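Local structure of pullulanase (Klebsiella oxytoca, 2YOC) at residues T174-G179 and Y230-L235; Q304-V309 and G330-Q335; K873-D878 and N896-G901; G974-T979 and V999-A1004. The protein hydrolyses alpha-1,6-glucosidic linkages in pullulan and related alpha-glucans and is probably exported by a type 2 secretion system. All blocks are in the same frame, centred on the assembly; numbering follows the deposited sequence.

The four contacts follow one another along the chain, each closing before the next opens, and none touches another. Contact 1 pairs two strands of a mixed sheet in the pullulanase N2 region, and contact 2 packs two strands of the carbohydrate-binding module 48; their centres are about 33 Å apart. Contact 3 joins loops that follow strand 860-864, the last strand of the parallel barrel, and contact 4 pairs neighbouring strands of the C-terminal antiparallel sheet, with its centre about 30 Å from that of contact 3. Contacts 1 and 2 lie on the opposite side of the chain's centre from contacts 3 and 4; together the four sample the beta-rich N-terminal modules, the barrel's loops and the C-terminal sheet.

Contact 1: T174-G179 and Y230-L235; sequences TLLWPG and YAAFKL
Leu-175 and Phe-233 exchange both of their peptide hydrogen bonds and so fix the pairing of strands 174-176 and 232-234. Leu-175 N donates to Phe-233 O at 3.0 Å; the return bond, from Phe-233 N to Leu-175 O, measures 2.9 Å and is more bent at the hydrogen (135°). One more rung lies past the end of the first strand, where Trp-177 N makes a nearly straight 2.8 Å bond to Ala-231 O. That same oxygen also receives a CA-H contact from Leu-176, with CA 3.4 Å away. The two antiparallel strands belong to the mixed sheet of the pullulanase N2 domain, a member of the E-set clan, in which strand 167-169 flanks one of them and strand 212-214 the other.

Apolar packing occurs on both faces of the pair. Leu-175 and Phe-233 share one face, their CD1 atoms 4.2 Å apart, and Leu-235 CD1 reaches Leu-175 CB. On the other face, Leu-176 CD2 lies against CA and CB of Ala-232, and its CB approaches Tyr-230 CB.

Two aromatic rings complete the set. Phe-233 CG stands anti to its carbonyl carbon (chi1 -57°), and the ring meets the backbone oxygens of Leu-175 and Trp-177 at its edge, close to its plane. Pro-178 CG rests over one face of the Tyr-230 ring, 3.8 Å from the centroid and 16° off the normal, in a CH-pi arrangement. Pro-178 CD adds a 3.6 Å approach to Tyr-230 CD2, while Pro-213 of the second subunit packs on Pro-178.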
# COMPACT_ATOMS: atom_id res chain seq x y z
N THR B 174 45.62 -20.91 2.49
CA THR B 174 44.65 -20.83 1.40
C THR B 174 44.88 -19.80 0.31
O THR B 174 45.12 -18.62 0.57
CB THR B 174 43.25 -20.78 2.01
OG1 THR B 174 43.12 -21.88 2.92
CG2 THR B 174 42.15 -20.85 0.98
N LEU B 175 44.76 -20.26 -0.94
CA LEU B 175 44.88 -19.43 -2.12
C LEU B 175 43.57 -19.63 -2.92
O LEU B 175 43.22 -20.78 -3.27
CB LEU B 175 46.13 -19.84 -2.92
CG LEU B 175 46.47 -19.17 -4.28
CD1 LEU B 175 45.74 -19.80 -5.42
CD2 LEU B 175 46.34 -17.67 -4.26
N LEU B 176 42.83 -18.53 -3.14
CA LEU B 176 41.56 -18.58 -3.88
C LEU B 176 41.77 -18.14 -5.29
O LEU B 176 42.35 -17.07 -5.52
CB LEU B 176 40.44 -17.76 -3.22
CG LEU B 176 40.12 -18.07 -1.77
CD1 LEU B 176 39.20 -17.03 -1.21
CD2 LEU B 176 39.51 -19.45 -1.60
N TRP B 177 41.37 -18.99 -6.24
CA TRP B 177 41.52 -18.71 -7.67
C TRP B 177 40.52 -19.46 -8.53
O TRP B 177 40.64 -20.69 -8.69
CB TRP B 177 42.96 -18.95 -8.14
CG TRP B 177 43.23 -18.52 -9.56
CD1 TRP B 177 42.65 -17.49 -10.24
CD2 TRP B 177 44.25 -19.05 -10.42
NE1 TRP B 177 43.20 -17.37 -11.49
CE2 TRP B 177 44.19 -18.31 -11.63
CE3 TRP B 177 45.16 -20.12 -10.32
CZ2 TRP B 177 45.02 -18.61 -12.72
CZ3 TRP B 177 45.98 -20.40 -11.40
CH2 TRP B 177 45.93 -19.64 -12.57
N PRO B 178 39.54 -18.75 -9.13
CA PRO B 178 38.60 -19.44 -10.03
C PRO B 178 39.27 -20.00 -11.31
O PRO B 178 38.83 -21.03 -11.85
CB PRO B 178 37.55 -18.36 -10.36
CG PRO B 178 37.89 -17.18 -9.52
CD PRO B 178 39.29 -17.30 -9.06
N GLY B 179 40.35 -19.35 -11.76
CA GLY B 179 41.09 -19.75 -12.95
C GLY B 179 41.75 -21.11 -12.87
O GLY B 179 41.98 -21.75 -13.89
N TYR B 230 34.77 -18.51 -4.98
CA TYR B 230 36.07 -18.77 -5.62
C TYR B 230 36.66 -20.14 -5.22
O TYR B 230 36.53 -20.57 -4.06
CB TYR B 230 37.08 -17.69 -5.23
CG TYR B 230 36.93 -16.36 -5.92
CD1 TYR B 230 35.68 -15.84 -6.23
CD2 TYR B 230 38.04 -15.57 -6.19
CE1 TYR B 230 35.54 -14.59 -6.84
CE2 TYR B 230 37.92 -14.34 -6.83
CZ TYR B 230 36.66 -13.84 -7.14
OH TYR B 230 36.55 -12.61 -7.75
N ALA B 231 37.33 -20.81 -6.20
CA ALA B 231 37.98 -22.11 -6.04
C ALA B 231 39.13 -22.05 -5.03
O ALA B 231 40.09 -21.28 -5.23
CB ALA B 231 38.49 -22.60 -7.39
N ALA B 232 39.03 -22.85 -3.95
CA ALA B 232 40.03 -22.92 -2.87
C ALA B 232 41.14 -23.94 -3.13
O ALA B 232 40.86 -25.05 -3.60
CB ALA B 232 39.36 -23.20 -1.53
N PHE B 233 42.40 -23.56 -2.80
CA PHE B 233 43.59 -24.41 -2.93
C PHE B 233 44.45 -24.36 -1.67
O PHE B 233 44.76 -23.27 -1.18
CB PHE B 233 44.44 -24.02 -4.15
CG PHE B 233 43.68 -24.06 -5.45
CD1 PHE B 233 42.99 -22.94 -5.90
CD2 PHE B 233 43.62 -25.22 -6.20
CE1 PHE B 233 42.27 -22.98 -7.10
CE2 PHE B 233 42.91 -25.25 -7.40
CZ PHE B 233 42.23 -24.14 -7.83
N LYS B 234 44.82 -25.54 -1.16
CA LYS B 234 45.66 -25.72 0.04
C LYS B 234 47.12 -25.63 -0.37
O LYS B 234 47.52 -26.25 -1.35
CB LYS B 234 45.36 -27.08 0.69
CG LYS B 234 45.83 -27.20 2.13
CD LYS B 234 45.73 -28.62 2.66
CE LYS B 234 45.97 -28.78 4.15
NZ LYS B 234 44.83 -28.32 4.99
N LEU B 235 47.92 -24.84 0.38
CA LEU B 235 49.37 -24.68 0.13
C LEU B 235 50.07 -25.83 0.84
O LEU B 235 49.53 -26.31 1.83
CB LEU B 235 49.89 -23.35 0.73
CG LEU B 235 50.02 -22.16 -0.21
CD1 LEU B 235 48.70 -21.39 -0.32
CD2 LEU B 235 51.10 -21.22 0.27

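Contact 2: Q304-V309 and G330-Q335; sequences QQVDVV and GAWSWQ
Val-306 and Trp-332 meet between two strands of the curled antiparallel sheet of the carbohydrate-binding module 48, a beta-sandwich of the isoamylase N-terminal type. Strands 305-309 and 331-335 run in the same general direction, 7.9 Å apart at the closest approach of their axes. They are not bridged to each other, and both pair with strand 317-326; the two tryptophan side chains span the gap, meeting valine side chains and, at Trp-332, also backbone atoms of Gln-304 and Gln-305.

The principal interaction is CH-pi. Val-306 CG2 lies over the centre of the five-membered ring of Trp-332, 3.4 Å from its centroid and only 6° off the normal, while the backbone C of Gln-305 sits above the same face toward the rim. The indole NE1 is hydrogen-bonded to Ala-300 O.

A second apolar pair is formed farther along the strands, where Val-308 CG2 approaches Trp-334 CB at 3.8 Å and the two side chains cross at about a right angle. Trp-334 also stacks with His-321.

Polar groups also approach the six-membered ring of Trp-332. Gln-304 and Gln-305 form a classic beta bulge opposite Thr-350 of strand 344-353, and Gln-304 O comes within 3.7 Å of Trp-332 CH2. The Gln-305 chain bends at chi2 (56°), and its amide stands 79° to the indole plane. Gln-305 NE2 lies 3.6 Å from Trp-332 CZ3 and makes a weak 3.3 Å hydrogen bond to Val-306 O.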
# COMPACT_ATOMS: atom_id res chain seq x y z
N GLN B 304 61.79 -5.91 1.92
CA GLN B 304 63.03 -6.66 1.94
C GLN B 304 64.03 -5.98 2.86
O GLN B 304 64.79 -6.65 3.54
CB GLN B 304 63.56 -6.81 0.52
CG GLN B 304 62.96 -8.01 -0.17
CD GLN B 304 63.36 -8.12 -1.61
OE1 GLN B 304 64.52 -7.85 -1.99
NE2 GLN B 304 62.43 -8.58 -2.42
N GLN B 305 63.97 -4.63 2.91
CA GLN B 305 64.78 -3.76 3.76
C GLN B 305 64.05 -2.42 4.05
O GLN B 305 63.31 -1.92 3.20
CB GLN B 305 66.17 -3.52 3.17
CG GLN B 305 67.20 -3.01 4.19
CD GLN B 305 67.36 -3.90 5.40
OE1 GLN B 305 67.55 -5.13 5.30
NE2 GLN B 305 67.28 -3.29 6.59
N VAL B 306 64.25 -1.88 5.27
CA VAL B 306 63.76 -0.58 5.73
C VAL B 306 64.88 0.06 6.54
O VAL B 306 65.45 -0.61 7.41
CB VAL B 306 62.44 -0.62 6.55
CG1 VAL B 306 61.87 0.79 6.75
CG2 VAL B 306 61.40 -1.53 5.92
N ASP B 307 65.19 1.35 6.27
CA ASP B 307 66.20 2.16 6.99
C ASP B 307 65.58 3.52 7.37
O ASP B 307 64.79 4.06 6.59
CB ASP B 307 67.44 2.46 6.10
CG ASP B 307 68.31 1.30 5.63
OD1 ASP B 307 68.00 0.14 5.97
OD2 ASP B 307 69.30 1.56 4.90
N VAL B 308 65.95 4.09 8.53
CA VAL B 308 65.49 5.43 8.88
C VAL B 308 66.56 6.33 8.31
O VAL B 308 67.75 6.09 8.54
CB VAL B 308 65.31 5.72 10.40
CG1 VAL B 308 64.48 6.99 10.62
CG2 VAL B 308 64.70 4.55 11.14
N VAL B 309 66.17 7.34 7.54
CA VAL B 309 67.13 8.30 6.98
C VAL B 309 66.84 9.56 7.75
O VAL B 309 65.68 9.98 7.77
CB VAL B 309 66.97 8.52 5.45
CG1 VAL B 309 68.08 9.41 4.90
CG2 VAL B 309 66.93 7.19 4.70
N GLY B 330 56.04 -8.27 11.29
CA GLY B 330 56.45 -7.64 10.04
C GLY B 330 56.64 -6.13 10.22
O GLY B 330 56.71 -5.38 9.23
N ALA B 331 56.72 -5.66 11.48
CA ALA B 331 56.99 -4.27 11.81
C ALA B 331 58.50 -4.12 11.91
O ALA B 331 59.18 -5.07 12.30
CB ALA B 331 56.33 -3.90 13.13
N TRP B 332 59.02 -2.94 11.53
CA TRP B 332 60.47 -2.60 11.57
C TRP B 332 60.67 -1.48 12.56
O TRP B 332 59.88 -0.52 12.58
CB TRP B 332 60.98 -2.13 10.20
CG TRP B 332 60.87 -3.18 9.12
CD1 TRP B 332 59.73 -3.63 8.51
CD2 TRP B 332 61.96 -3.86 8.50
NE1 TRP B 332 60.05 -4.55 7.54
CE2 TRP B 332 61.41 -4.72 7.51
CE3 TRP B 332 63.36 -3.81 8.65
CZ2 TRP B 332 62.20 -5.54 6.70
CZ3 TRP B 332 64.14 -4.61 7.83
CH2 TRP B 332 63.56 -5.47 6.88
N SER B 333 61.68 -1.59 13.41
CA SER B 333 61.90 -0.51 14.36
C SER B 333 63.35 -0.10 14.49
O SER B 333 64.25 -0.84 14.10
CB SER B 333 61.29 -0.84 15.73
OG SER B 333 61.99 -1.88 16.38
N TRP B 334 63.55 1.12 15.03
CA TRP B 334 64.86 1.69 15.30
C TRP B 334 64.75 2.73 16.39
O TRP B 334 63.88 3.62 16.32
CB TRP B 334 65.55 2.25 14.05
CG TRP B 334 66.94 2.72 14.33
CD1 TRP B 334 68.03 1.95 14.53
CD2 TRP B 334 67.34 4.07 14.62
NE1 TRP B 334 69.12 2.73 14.86
CE2 TRP B 334 68.72 4.03 14.94
CE3 TRP B 334 66.68 5.31 14.60
CZ2 TRP B 334 69.46 5.19 15.26
CZ3 TRP B 334 67.41 6.46 14.91
CH2 TRP B 334 68.78 6.39 15.24
N GLN B 335 65.62 2.59 17.42
CA GLN B 335 65.66 3.46 18.59
C GLN B 335 66.88 4.37 18.53
O GLN B 335 68.01 3.92 18.30
CB GLN B 335 65.60 2.63 19.89
CG GLN B 335 65.55 3.48 21.18
CD GLN B 335 64.19 3.53 21.85
OE1 GLN B 335 63.48 2.53 21.99
NE2 GLN B 335 63.83 4.71 22.36

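Contact 3: K873-D878 and N896-G901; sequences KSFTRD and NNYNVG
Lys-873 O, in the turn that presents Ser-874 to segment 896-901, is gripped by two donors of one residue: Thr-876 OG1 at 2.6 Å and Thr-876 N at 3.1 Å. The backbone bond closes a type I' beta turn, and the hydroxyl adds a second donor. Ser-874, the second residue of the turn, points its side chain across the contact. Its OG donates to Gly-901 O at 2.8 Å, tilted somewhat from the carbonyl plane, and Val-900 CG2 packs beside the same hydroxyl at 3.4 Å.

Phe-875, the other central residue of the turn, meets an aromatic neighbour. Phe-875 CZ approaches Tyr-898 OH at 3.3 Å, the oxygen lying at the edge of the phenyl ring near its plane, while CE1 of the tyrosine packs against CZ and CE2. The rings are oblique, their planes 63° apart. The phenol oxygen is hydrogen-bonded to Lys-919 O.

Asn-896 OD1 accepts from Tyr-898 N at 3.2 Å, the donor standing above the amide plane, in an Asx turn. The type I' turn thus packs against the segment that begins with the Asx turn, in the loops that precede and follow helix 883-886 in the chain, after strand 860-864, the eighth strand of the parallel beta/alpha barrel characteristic of alpha-amylase-type glycosidases.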
# COMPACT_ATOMS: atom_id res chain seq x y z
N LYS B 873 26.90 30.99 -4.95
CA LYS B 873 28.09 30.51 -5.65
C LYS B 873 27.87 30.77 -7.16
O LYS B 873 28.55 30.20 -8.01
CB LYS B 873 28.31 29.00 -5.34
CG LYS B 873 28.83 28.77 -3.94
CD LYS B 873 29.07 27.30 -3.60
CE LYS B 873 29.51 27.13 -2.16
NZ LYS B 873 29.81 25.72 -1.83
N SER B 874 26.91 31.67 -7.46
CA SER B 874 26.45 32.02 -8.80
C SER B 874 26.23 30.78 -9.69
O SER B 874 26.72 30.66 -10.82
CB SER B 874 27.18 33.22 -9.42
OG SER B 874 28.34 32.93 -10.19
N PHE B 875 25.49 29.83 -9.07
CA PHE B 875 25.02 28.55 -9.58
C PHE B 875 26.08 27.43 -9.66
O PHE B 875 25.81 26.38 -10.28
CB PHE B 875 24.17 28.72 -10.86
CG PHE B 875 22.99 29.66 -10.69
CD1 PHE B 875 21.80 29.21 -10.11
CD2 PHE B 875 23.08 30.99 -11.09
CE1 PHE B 875 20.72 30.08 -9.94
CE2 PHE B 875 21.99 31.85 -10.93
CZ PHE B 875 20.82 31.39 -10.37
N THR B 876 27.25 27.62 -9.01
CA THR B 876 28.28 26.60 -9.02
C THR B 876 27.79 25.40 -8.24
O THR B 876 27.31 25.56 -7.11
CB THR B 876 29.62 27.13 -8.50
OG1 THR B 876 29.92 28.34 -9.18
CG2 THR B 876 30.76 26.16 -8.73
N ARG B 877 27.85 24.21 -8.85
CA ARG B 877 27.41 22.98 -8.21
C ARG B 877 28.54 22.39 -7.34
O ARG B 877 28.37 22.24 -6.12
CB ARG B 877 26.87 22.00 -9.25
CG ARG B 877 26.53 20.61 -8.72
CD ARG B 877 25.72 19.80 -9.72
NE ARG B 877 26.49 19.33 -10.88
CZ ARG B 877 27.09 18.14 -10.95
NH1 ARG B 877 27.09 17.33 -9.90
NH2 ARG B 877 27.73 17.79 -12.05
N ASP B 878 29.71 22.10 -7.96
CA ASP B 878 30.85 21.50 -7.24
C ASP B 878 32.03 22.46 -7.05
O ASP B 878 33.09 22.25 -7.63
CB ASP B 878 31.29 20.19 -7.93
CG ASP B 878 31.87 19.18 -6.97
OD1 ASP B 878 31.40 19.14 -5.78
OD2 ASP B 878 32.72 18.39 -7.40
N ASN B 896 25.62 38.75 -1.52
CA ASN B 896 25.65 37.31 -1.32
C ASN B 896 26.48 36.59 -2.40
O ASN B 896 26.42 35.35 -2.48
CB ASN B 896 24.21 36.78 -1.31
CG ASN B 896 23.50 36.81 -2.66
OD1 ASN B 896 23.82 37.62 -3.56
ND2 ASN B 896 22.51 35.95 -2.81
N ASN B 897 27.24 37.35 -3.24
CA ASN B 897 28.09 36.81 -4.30
C ASN B 897 27.26 36.17 -5.44
O ASN B 897 27.74 35.30 -6.18
CB ASN B 897 29.16 35.85 -3.72
CG ASN B 897 30.35 35.61 -4.60
OD1 ASN B 897 31.03 36.54 -5.05
ND2 ASN B 897 30.66 34.34 -4.82
N TYR B 898 26.03 36.65 -5.61
CA TYR B 898 25.15 36.15 -6.67
C TYR B 898 25.48 36.85 -7.97
O TYR B 898 25.90 38.01 -7.93
CB TYR B 898 23.68 36.33 -6.27
CG TYR B 898 22.66 35.83 -7.27
CD1 TYR B 898 22.33 34.48 -7.35
CD2 TYR B 898 21.94 36.72 -8.06
CE1 TYR B 898 21.35 34.02 -8.23
CE2 TYR B 898 20.95 36.28 -8.94
CZ TYR B 898 20.66 34.92 -9.02
OH TYR B 898 19.69 34.48 -9.89
N ASN B 899 25.33 36.15 -9.11
CA ASN B 899 25.60 36.68 -10.46
C ASN B 899 26.96 37.42 -10.52
O ASN B 899 27.04 38.66 -10.55
CB ASN B 899 24.42 37.56 -10.96
CG ASN B 899 24.58 38.09 -12.34
OD1 ASN B 899 25.01 37.41 -13.26
ND2 ASN B 899 24.23 39.36 -12.50
N VAL B 900 28.03 36.61 -10.42
CA VAL B 900 29.41 37.06 -10.43
C VAL B 900 30.14 36.39 -11.59
O VAL B 900 31.36 36.51 -11.71
CB VAL B 900 30.12 36.85 -9.07
CG1 VAL B 900 29.50 37.72 -7.98
CG2 VAL B 900 30.13 35.37 -8.65
N GLY B 901 29.37 35.70 -12.42
CA GLY B 901 29.86 34.98 -13.60
C GLY B 901 29.17 33.66 -13.84
O GLY B 901 28.46 33.15 -12.97

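Contact 4: G974-T979 and V999-A1004; sequences GLLVMT and VAINAA
Val-999 forms a hydrogen-bonded antiparallel pair with Met-978, present as selenomethionine: Val-999 N donates to Met-978 O and Met-978 N to Val-999 O, each at 2.8 Å. Their side chains lie side by side and point the same way. A bend at chi3 (67°) sets the selenomethionine CE beside Val-999 CG2, 3.8 Å away.

Ile-1001 repeats the pattern with Leu-976. Leu-976 N to Ile-1001 O is a 2.8 Å bond, nearly straight at 172°, and Ile-1001 N returns one of equal length to Leu-976 O. Their CB atoms are 4.1 Å apart, on the face shared with Val-999 and Met-978; helices 762-776 and 840-855 pack against this face of the C-terminal antiparallel sheet.

Gly-974, just ahead of strand 975-981, adds the last rung. Its O accepts from Ala-1003 N at 2.7 Å, the donor tilted 33° from the carbonyl plane, where Ala-1003 forms the centre of an inverse gamma turn.

On the other face Leu-975 CD1 touches Asn-1002, whose ND2 is hydrogen-bonded to Pro-1047 O and Glu-1006 O and whose OD1 is hydrogen-bonded to Arg-1008 NH1. Backbone bonds therefore set the register, the side chains of Leu-976 and Ile-1001 join the sheet to the helices, and the buried amide of Asn-1002 is satisfied from outside the pair.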
# COMPACT_ATOMS: atom_id res chain seq x y z
N GLY B 974 1.97 23.45 2.22
CA GLY B 974 2.91 24.40 2.81
C GLY B 974 2.74 24.70 4.29
O GLY B 974 3.56 25.41 4.86
N LEU B 975 1.69 24.16 4.93
CA LEU B 975 1.49 24.38 6.35
C LEU B 975 2.03 23.19 7.14
O LEU B 975 1.55 22.06 7.00
CB LEU B 975 0.03 24.65 6.66
CG LEU B 975 -0.29 25.14 8.06
CD1 LEU B 975 0.14 26.58 8.22
CD2 LEU B 975 -1.77 25.01 8.34
N LEU B 976 3.09 23.45 7.92
CA LEU B 976 3.72 22.45 8.76
C LEU B 976 3.45 22.83 10.20
O LEU B 976 3.85 23.90 10.65
CB LEU B 976 5.22 22.32 8.47
CG LEU B 976 5.58 21.87 7.07
CD1 LEU B 976 6.94 22.38 6.66
CD2 LEU B 976 5.48 20.36 6.93
N VAL B 977 2.68 21.98 10.89
CA VAL B 977 2.26 22.22 12.27
C VAL B 977 2.72 21.07 13.16
O VAL B 977 2.22 19.94 13.02
CB VAL B 977 0.74 22.53 12.38
CG1 VAL B 977 0.31 22.62 13.84
CG2 VAL B 977 0.40 23.83 11.66
N MSE B 978 3.68 21.35 14.07
CA MSE B 978 4.24 20.36 14.98
C MSE B 978 3.88 20.69 16.40
O MSE B 978 4.03 21.83 16.82
CB MSE B 978 5.76 20.28 14.83
CG MSE B 978 6.39 19.09 15.56
SE MSE B 978 8.31 18.91 15.27
CE MSE B 978 8.94 20.50 16.17
N THR B 979 3.42 19.68 17.16
CA THR B 979 3.08 19.85 18.56
C THR B 979 4.02 19.01 19.43
O THR B 979 4.28 17.86 19.08
CB THR B 979 1.58 19.58 18.84
OG1 THR B 979 1.31 18.18 18.81
CG2 THR B 979 0.64 20.32 17.91
N VAL B 999 4.99 24.47 16.67
CA VAL B 999 5.81 25.04 15.62
C VAL B 999 4.90 25.13 14.39
O VAL B 999 4.36 24.11 13.93
CB VAL B 999 7.12 24.26 15.34
CG1 VAL B 999 7.89 24.88 14.17
CG2 VAL B 999 8.00 24.20 16.57
N ALA B 1000 4.70 26.34 13.88
CA ALA B 1000 3.89 26.53 12.69
C ALA B 1000 4.72 27.19 11.62
O ALA B 1000 5.31 28.24 11.85
CB ALA B 1000 2.65 27.35 13.01
N ILE B 1001 4.84 26.51 10.47
CA ILE B 1001 5.58 26.99 9.32
C ILE B 1001 4.60 27.11 8.16
O ILE B 1001 4.11 26.08 7.68
CB ILE B 1001 6.77 26.05 8.98
CG1 ILE B 1001 7.77 25.96 10.16
CG2 ILE B 1001 7.47 26.46 7.67
CD1 ILE B 1001 8.69 24.75 10.08
N ASN B 1002 4.30 28.36 7.73
CA ASN B 1002 3.41 28.59 6.60
C ASN B 1002 4.23 28.93 5.36
O ASN B 1002 4.53 30.09 5.09
CB ASN B 1002 2.34 29.67 6.90
CG ASN B 1002 1.29 29.83 5.82
OD1 ASN B 1002 0.86 28.86 5.17
ND2 ASN B 1002 0.83 31.05 5.64
N ALA B 1003 4.62 27.88 4.63
CA ALA B 1003 5.41 27.94 3.42
C ALA B 1003 4.47 28.08 2.21
O ALA B 1003 4.57 27.32 1.24
CB ALA B 1003 6.25 26.68 3.32
N ALA B 1004 3.57 29.08 2.28
CA ALA B 1004 2.55 29.37 1.27
C ALA B 1004 2.39 30.89 1.03
O ALA B 1004 2.58 31.65 1.98
CB ALA B 1004 1.21 28.78 1.71